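Local coordinates for glucosamine kinase (Streptacidiphilus jiangxiensis, PDB 6HWJ), which catalyses the magnesium-dependent transfer of a phosphate from ATP to D-glucosamine, giving D-glucosamine 6-phosphate and ADP, at residues D36-D40 and A97-E101. Coordinates in Å, arbitrary orientation, origin at the centre of the assembly. Residue numbers count along the deposited sequence, not the author numbering.
Sequences DALLD and AFVLE
Residues 37-40 are extended, Asp36 departs from beta geometry (phi/psi -90/-31), and Ala97 leads as loop into strand 98-101. Strand axes pass 9.2 Å apart, running roughly the same way (35° between N-to-C directions, signed crossing -35°), without hydrogen bonds. This is apolar packing between two sheets, away from the active site: strand 34-42 belongs to the N-terminal antiparallel sheet, 98-102 is an outermost strand of the six-stranded one. Within strand 34-42, Asp36 and Ala37 form a classic beta bulge, both facing Val49. Nearest CA pairs are Ala37-Ala97 (6.9 Å) and Leu39-Phe98 (7.2 Å). Strand alternation turns Ala37 and Leu39 toward the second sheet, Leu38 away. Long, flat Phe98 (chi1 m, chi2 near 90°) spans the gap, packing against 37-39. Small Ala37 lets it come close, CB to Phe98 CZ 3.7 Å; Phe98 CE1 meets Leu38 C at 3.3 Å. Branched Leu39 (chi1 t, chi2 p) brings CD2 to Leu100 CD1 at 4.3 Å, and its CB makes a CH-pi contact over one Phe98 face, 3.7 Å from the ring centroid.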
loop_
_atom_site.group_PDB
_atom_site.type_symbol
_atom_site.label_atom_id
_atom_site.label_comp_id
_atom_site.label_asym_id
_atom_site.label_seq_id
_atom_site.Cartn_x
_atom_site.Cartn_y
_atom_site.Cartn_z
ATOM N N ASP A 36 -20.816 18.886 2.609
ATOM C CA ASP A 36 -21.598 17.873 1.907
ATOM C C ASP A 36 -22.151 16.808 2.845
ATOM O O ASP A 36 -23.218 16.237 2.574
ATOM C CB ASP A 36 -20.747 17.196 0.831
ATOM C CG ASP A 36 -20.617 18.033 -0.433
ATOM O OD1 ASP A 36 -21.356 19.032 -0.581
ATOM O OD2 ASP A 36 -19.772 17.688 -1.278
ATOM N N ALA A 37 -21.443 16.507 3.931
ATOM C CA ALA A 37 -21.877 15.469 4.858
ATOM C C ALA A 37 -21.145 15.683 6.166
ATOM O O ALA A 37 -20.018 16.185 6.183
ATOM C CB ALA A 37 -21.591 14.065 4.298
ATOM N N LEU A 38 -21.787 15.273 7.263
ATOM C CA LEU A 38 -21.286 15.575 8.604
ATOM C C LEU A 38 -21.651 14.432 9.539
ATOM O O LEU A 38 -22.836 14.109 9.702
ATOM C CB LEU A 38 -21.884 16.896 9.087
ATOM C CG LEU A 38 -21.338 17.561 10.358
ATOM C CD1 LEU A 38 -21.664 16.732 11.601
ATOM C CD2 LEU A 38 -19.844 17.794 10.215
ATOM N N LEU A 39 -20.637 13.800 10.119
ATOM C CA LEU A 39 -20.805 12.813 11.161
ATOM C C LEU A 39 -20.544 13.486 12.506
ATOM O O LEU A 39 -19.414 13.879 12.799
ATOM C CB LEU A 39 -19.860 11.638 10.963
ATOM C CG LEU A 39 -19.904 10.595 12.106
ATOM C CD1 LEU A 39 -21.254 9.897 12.132
ATOM C CD2 LEU A 39 -18.781 9.597 11.937
ATOM N N ASP A 40 -21.590 13.625 13.314
ATOM C CA ASP A 40 -21.485 14.286 14.613
ATOM C C ASP A 40 -20.913 13.298 15.622
ATOM O O ASP A 40 -21.483 12.220 15.837
ATOM C CB ASP A 40 -22.856 14.788 15.041
ATOM C CG ASP A 40 -22.796 15.695 16.270
ATOM O OD1 ASP A 40 -21.892 15.531 17.116
ATOM O OD2 ASP A 40 -23.677 16.586 16.371
ATOM N N ALA A 97 -25.340 8.783 5.444
ATOM C CA ALA A 97 -24.249 9.022 4.511
ATOM C C ALA A 97 -22.982 8.265 4.898
ATOM O O ALA A 97 -22.095 8.094 4.059
ATOM C CB ALA A 97 -23.941 10.516 4.446
ATOM N N PHE A 98 -22.877 7.815 6.149
ATOM C CA PHE A 98 -21.643 7.258 6.670
ATOM C C PHE A 98 -21.854 5.804 7.060
ATOM O O PHE A 98 -22.955 5.398 7.424
ATOM C CB PHE A 98 -21.142 8.025 7.889
ATOM C CG PHE A 98 -20.858 9.487 7.627
ATOM C CD1 PHE A 98 -21.839 10.447 7.825
ATOM C CD2 PHE A 98 -19.604 9.891 7.218
ATOM C CE1 PHE A 98 -21.570 11.789 7.600
ATOM C CE2 PHE A 98 -19.328 11.236 7.001
ATOM C CZ PHE A 98 -20.312 12.180 7.183
ATOM N N VAL A 99 -20.775 5.031 6.990
ATOM C CA VAL A 99 -20.718 3.688 7.550
ATOM C C VAL A 99 -19.569 3.669 8.551
ATOM O O VAL A 99 -18.419 3.928 8.182
ATOM C CB VAL A 99 -20.522 2.627 6.464
ATOM C CG1 VAL A 99 -20.239 1.258 7.097
ATOM C CG2 VAL A 99 -21.761 2.536 5.597
ATOM N N LEU A 100 -19.889 3.388 9.811
ATOM C CA LEU A 100 -18.910 3.216 10.882
ATOM C C LEU A 100 -18.841 1.723 11.177
ATOM O O LEU A 100 -19.811 1.143 11.675
ATOM C CB LEU A 100 -19.321 3.983 12.132
ATOM C CG LEU A 100 -18.564 5.234 12.545
ATOM C CD1 LEU A 100 -19.089 5.732 13.894
ATOM C CD2 LEU A 100 -17.074 4.996 12.617
ATOM N N GLU A 101 -17.711 1.093 10.874
ATOM C CA GLU A 101 -17.547 -0.334 11.133
ATOM C C GLU A 101 -16.528 -0.508 12.256
ATOM O O GLU A 101 -15.370 -0.095 12.123
ATOM C CB GLU A 101 -17.106 -1.082 9.876
ATOM C CG GLU A 101 -17.041 -2.595 10.063
ATOM C CD GLU A 101 -16.923 -3.355 8.745
ATOM O OE1 GLU A 101 -16.659 -2.720 7.701
ATOM O OE2 GLU A 101 -17.102 -4.592 8.761
#